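Local coordinates for transcriptional regulator (Streptococcus dysgalactiae, PDB 4YV9), which binds short hydrophobic peptide pheromones through an all-helical repeat domain and, as a quorum-sensing transcriptional regulator, probably controls gene expression through its helix-turn-helix DNA-binding domain, at residues S78-Y83 with L93-D98; C191-I196 with L228-Y233. All coordinates share one frame; numbering follows the deposited sequence.

Interaction 1: residues S78-Y83 with L93-D98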
# COMPACT_ATOMS: atom_id res chain seq x y z
N SER B 78 4.50 10.08 13.98
CA SER B 78 4.43 9.01 14.96
C SER B 78 4.26 9.57 16.37
O SER B 78 3.45 9.07 17.14
CB SER B 78 5.67 8.13 14.88
OG SER B 78 6.85 8.91 15.02
N ARG B 79 5.02 10.61 16.71
CA ARG B 79 4.89 11.30 17.98
C ARG B 79 3.47 11.87 18.16
O ARG B 79 2.79 11.56 19.14
CB ARG B 79 5.91 12.43 18.10
CG ARG B 79 7.38 11.98 18.14
CD ARG B 79 8.32 13.14 18.47
NE ARG B 79 8.19 13.57 19.87
CZ ARG B 79 8.80 14.62 20.40
NH1 ARG B 79 9.59 15.39 19.66
NH2 ARG B 79 8.60 14.93 21.68
N VAL B 80 3.04 12.69 17.20
CA VAL B 80 1.72 13.31 17.20
C VAL B 80 0.62 12.27 17.37
O VAL B 80 -0.37 12.48 18.08
CB VAL B 80 1.47 14.11 15.89
CG1 VAL B 80 0.07 14.72 15.88
CG2 VAL B 80 2.51 15.19 15.71
N ARG B 81 0.83 11.13 16.72
CA ARG B 81 -0.10 10.01 16.69
C ARG B 81 -0.50 9.50 18.06
O ARG B 81 -1.68 9.39 18.39
CB ARG B 81 0.52 8.85 15.91
CG ARG B 81 -0.14 8.60 14.59
CD ARG B 81 -1.40 7.79 14.79
NE ARG B 81 -1.14 6.39 15.16
CZ ARG B 81 -2.09 5.53 15.49
NH1 ARG B 81 -3.36 5.91 15.53
NH2 ARG B 81 -1.77 4.28 15.80
N LYS B 82 0.50 9.17 18.86
CA LYS B 82 0.26 8.54 20.14
C LYS B 82 -0.23 9.55 21.17
O LYS B 82 -0.91 9.18 22.12
CB LYS B 82 1.53 7.82 20.61
CG LYS B 82 1.92 6.68 19.67
CD LYS B 82 3.39 6.74 19.26
CE LYS B 82 3.64 5.97 17.97
NZ LYS B 82 3.56 4.49 18.16
N TYR B 83 0.08 10.83 20.96
CA TYR B 83 -0.41 11.88 21.85
C TYR B 83 -1.89 12.17 21.60
O TYR B 83 -2.63 12.53 22.52
CB TYR B 83 0.38 13.19 21.67
CG TYR B 83 1.87 13.10 21.90
CD1 TYR B 83 2.45 11.98 22.46
CD2 TYR B 83 2.70 14.17 21.58
CE1 TYR B 83 3.81 11.90 22.67
CE2 TYR B 83 4.06 14.11 21.79
CZ TYR B 83 4.61 12.97 22.33
OH TYR B 83 5.97 12.90 22.55
N LEU B 93 1.86 20.31 23.23
CA LEU B 93 2.17 21.72 23.41
C LEU B 93 3.65 22.06 23.24
O LEU B 93 3.98 23.06 22.62
CB LEU B 93 1.67 22.19 24.77
CG LEU B 93 0.17 22.50 24.77
CD1 LEU B 93 -0.35 22.93 26.16
CD2 LEU B 93 -0.11 23.55 23.73
N LYS B 94 4.54 21.26 23.80
CA LYS B 94 5.96 21.54 23.59
C LYS B 94 6.55 20.77 22.42
O LYS B 94 7.65 21.09 21.95
CB LYS B 94 6.75 21.29 24.86
CG LYS B 94 6.90 22.59 25.67
CD LYS B 94 5.87 22.69 26.77
CE LYS B 94 6.49 23.34 27.99
NZ LYS B 94 5.57 23.38 29.14
N LEU B 95 5.79 19.80 21.91
CA LEU B 95 6.11 19.25 20.60
C LEU B 95 6.02 20.40 19.61
O LEU B 95 6.84 20.55 18.71
CB LEU B 95 5.15 18.12 20.21
CG LEU B 95 5.38 17.47 18.85
CD1 LEU B 95 6.75 16.81 18.82
CD2 LEU B 95 4.31 16.45 18.53
N LEU B 96 5.01 21.24 19.83
CA LEU B 96 4.78 22.44 19.05
C LEU B 96 5.90 23.49 19.24
O LEU B 96 6.24 24.20 18.30
CB LEU B 96 3.42 23.04 19.42
CG LEU B 96 2.96 24.29 18.69
CD1 LEU B 96 2.91 24.04 17.18
CD2 LEU B 96 1.61 24.75 19.21
N GLU B 97 6.45 23.61 20.44
CA GLU B 97 7.58 24.53 20.61
C GLU B 97 8.82 23.95 19.95
O GLU B 97 9.64 24.68 19.38
CB GLU B 97 7.86 24.83 22.10
CG GLU B 97 9.00 25.85 22.28
CD GLU B 97 9.27 26.26 23.73
OE1 GLU B 97 8.60 25.75 24.65
OE2 GLU B 97 10.18 27.09 23.94
N ASP B 98 8.95 22.63 20.01
CA ASP B 98 10.07 21.93 19.38
C ASP B 98 10.12 22.15 17.87
O ASP B 98 11.19 22.08 17.26
CB ASP B 98 9.99 20.43 19.69
CG ASP B 98 10.65 20.08 21.00
OD1 ASP B 98 11.57 20.82 21.42
OD2 ASP B 98 10.25 19.07 21.62
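Leu95, inserted among Val80, Arg79 and Tyr83, makes an antiparallel helix-helix contact, mostly apolar and partly buried, between helix 72-85 and its immediate successor, helix 89-98. No hydrogen bond crosses it; Leu95 is the partner in every close contact but one. The two methyl groups of Leu95 divide the work. Its chi1 of 180° sets CG anti to the backbone N and carries it out toward helix 72-85. CD2 meets Val80 CG2 at 3.6 Å, the two side chains crossing at about a right angle. The same methyl comes to 4.0 Å from Tyr83 CE2, in an oblique approach to the ring. CD1 serves the polar side: it lies over one face of the Arg79 guanidinium, offset toward the rim, with NH1 of Arg79 at 3.3 Å from Leu95 CD1. This is an apolar methyl packed on a flat cation, in which dispersion can act while the N-H groups, directed outward in the plane, remain available to polar partners.

Two consecutive helices turned back on each other in this way form a helical hairpin, the kind of pairing found in TPR-like repeat domains, to which the C-terminal part of Rgg proteins is related. Their short axes run 165° apart and come no closer than 11.3 Å, a spacing bridged by side chains.

Around the guanidinium, Tyr83 OH sits at the edge, in plane, and accepts a weak bond from Arg79 NH2 at 3.4 Å; the Tyr83 ring in turn has Arg79 O over its centre. Asp98 OD2, 4.2 Å from Arg79 NH1 and near the guanidinium plane, is beyond salt-bridge range, yet its charge may still favour this placement of the cation. Val80 also packs on Ile112 of helix 103-113 and on a modified side chain of the bound peptide.

Interaction 2: residues C191-I196 with L228-Y233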
# COMPACT_ATOMS: atom_id res chain seq x y z
N CYS B 191 -13.70 15.55 1.04
CA CYS B 191 -14.16 16.78 0.42
C CYS B 191 -15.59 16.63 -0.09
O CYS B 191 -16.39 17.56 0.01
CB CYS B 191 -13.24 17.20 -0.74
SG CYS B 191 -13.49 18.92 -1.24
N LEU B 192 -15.90 15.46 -0.64
CA LEU B 192 -17.24 15.17 -1.13
C LEU B 192 -18.27 15.30 -0.02
O LEU B 192 -19.36 15.83 -0.22
CB LEU B 192 -17.29 13.77 -1.75
CG LEU B 192 -18.68 13.23 -2.13
CD1 LEU B 192 -19.41 14.19 -3.08
CD2 LEU B 192 -18.59 11.84 -2.74
N ILE B 193 -17.92 14.83 1.17
CA ILE B 193 -18.79 14.97 2.34
C ILE B 193 -19.15 16.44 2.63
O ILE B 193 -20.32 16.78 2.84
CB ILE B 193 -18.14 14.32 3.59
CG1 ILE B 193 -18.32 12.80 3.52
CG2 ILE B 193 -18.74 14.86 4.88
CD1 ILE B 193 -17.37 12.03 4.42
N ILE B 194 -18.13 17.30 2.60
CA ILE B 194 -18.32 18.73 2.84
C ILE B 194 -19.14 19.38 1.72
O ILE B 194 -20.00 20.23 1.97
CB ILE B 194 -16.97 19.45 2.97
CG1 ILE B 194 -16.16 18.83 4.11
CG2 ILE B 194 -17.16 20.93 3.21
CD1 ILE B 194 -14.80 19.46 4.32
N SER B 195 -18.86 18.97 0.49
CA SER B 195 -19.55 19.51 -0.67
C SER B 195 -21.03 19.20 -0.63
O SER B 195 -21.86 20.04 -1.00
CB SER B 195 -18.93 18.95 -1.96
OG SER B 195 -17.64 19.49 -2.14
N ILE B 196 -21.36 17.99 -0.20
CA ILE B 196 -22.75 17.62 -0.03
C ILE B 196 -23.39 18.45 1.09
O ILE B 196 -24.46 19.03 0.89
CB ILE B 196 -22.90 16.12 0.27
CG1 ILE B 196 -22.42 15.29 -0.92
CG2 ILE B 196 -24.36 15.78 0.54
CD1 ILE B 196 -22.18 13.84 -0.57
N LEU B 228 -20.05 4.27 -0.66
CA LEU B 228 -21.43 3.79 -0.78
C LEU B 228 -22.35 4.66 0.08
O LEU B 228 -23.43 5.05 -0.33
CB LEU B 228 -21.55 2.32 -0.36
CG LEU B 228 -22.94 1.70 -0.37
CD1 LEU B 228 -23.55 1.77 -1.76
CD2 LEU B 228 -22.83 0.26 0.10
N TYR B 229 -21.88 4.99 1.28
CA TYR B 229 -22.70 5.74 2.22
C TYR B 229 -22.85 7.18 1.76
O TYR B 229 -23.94 7.71 1.69
CB TYR B 229 -22.10 5.71 3.63
CG TYR B 229 -22.99 6.38 4.64
CD1 TYR B 229 -22.95 7.77 4.83
CD2 TYR B 229 -23.88 5.65 5.41
CE1 TYR B 229 -23.75 8.39 5.75
CE2 TYR B 229 -24.69 6.27 6.34
CZ TYR B 229 -24.62 7.64 6.50
OH TYR B 229 -25.43 8.27 7.41
N VAL B 230 -21.72 7.80 1.41
CA VAL B 230 -21.65 9.23 1.14
C VAL B 230 -22.37 9.58 -0.15
O VAL B 230 -23.09 10.58 -0.23
CB VAL B 230 -20.17 9.67 1.07
CG1 VAL B 230 -20.05 11.08 0.51
CG2 VAL B 230 -19.50 9.55 2.45
N HIS B 231 -22.17 8.74 -1.16
CA HIS B 231 -22.85 8.91 -2.43
C HIS B 231 -24.36 8.71 -2.25
O HIS B 231 -25.17 9.43 -2.83
CB HIS B 231 -22.28 7.93 -3.46
CG HIS B 231 -22.78 8.15 -4.85
ND1 HIS B 231 -22.76 7.17 -5.82
CD2 HIS B 231 -23.32 9.25 -5.44
CE1 HIS B 231 -23.26 7.65 -6.94
NE2 HIS B 231 -23.61 8.91 -6.74
N GLY B 232 -24.74 7.74 -1.42
CA GLY B 232 -26.14 7.54 -1.10
C GLY B 232 -26.70 8.79 -0.46
O GLY B 232 -27.83 9.20 -0.74
N TYR B 233 -25.88 9.41 0.38
CA TYR B 233 -26.25 10.66 1.06
C TYR B 233 -26.45 11.78 0.05
O TYR B 233 -27.40 12.57 0.15
CB TYR B 233 -25.16 11.01 2.09
CG TYR B 233 -25.32 12.34 2.81
CD1 TYR B 233 -26.54 12.73 3.36
CD2 TYR B 233 -24.23 13.18 2.97
CE1 TYR B 233 -26.66 13.93 4.03
CE2 TYR B 233 -24.34 14.38 3.64
CZ TYR B 233 -25.56 14.76 4.16
OH TYR B 233 -25.66 15.96 4.82
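Val230 faces Leu192, Ile193 and Ile196 in a buried, essentially apolar set of aliphatic contacts, with one methyl-on-ring contact added by Tyr233. Among the aliphatic groups, Val230 splits its two branches between different neighbours. CG1, anti to its own backbone N (chi1 168°), meets Leu192 CD2 at 3.6 Å and also packs against CD1 of Ile196, whereas CG2 rests on Ile193 CG1, likewise at 3.6 Å. Ile193 and Val230 cross at about a right angle; Leu192 and Val230 slide past each other in opposite directions. The reach of Ile196 extends to the main chain, its CD1 lying 3.4 Å from Val230 O.

The aromatic contact belongs to Ile196 and Tyr233. CG2 of Ile196 lies over one face of the ring, 3.4 Å from Tyr233 CE2 and 3.6 Å from Tyr233 CD2, so the methyl sits nearer the CD2-CE2 side than the ring centre.

Polar interactions lie at the margin: Tyr233 OH is hydrogen-bonded to Asp197, immediately after 191-196, while the ring meets His269 edge-to-face. Ile196 O accepts a hydrogen bond from NZ of Lys237, just past the end of helix 221-236. Ile193 additionally packs on a modified side chain of the bound peptide.

The axes of segments 191-196 and 228-233 lie 19° from parallel and approach to 10.1 Å, and helix 201-215 lies between helices 179-197 and 221-236 in sequence. Such near-parallel pairing of helices two apart in the chain is consistent with the side-by-side packing of alternate helices in TPR-like superhelical domains.

Interactions 1 and 2 share no helix and follow one another along the chain, their centres 32 Å apart and their nearest atoms about 19 Å apart. They illustrate two ways in which an all-helical repeat array is held together. Interaction 1 joins sequence neighbours in antiparallel fashion and is only partly buried, and a charged group and a weak polar bond accompany its leucine. Interaction 2 brings together helices separated by another helix, runs nearly parallel, and is buried; its contacts across the segments are aliphatic and aromatic, and 283 Å² is covered against 197 Å². Each nevertheless has a residue packed on the bound peptide, Val80 in one and Ile193 in the other.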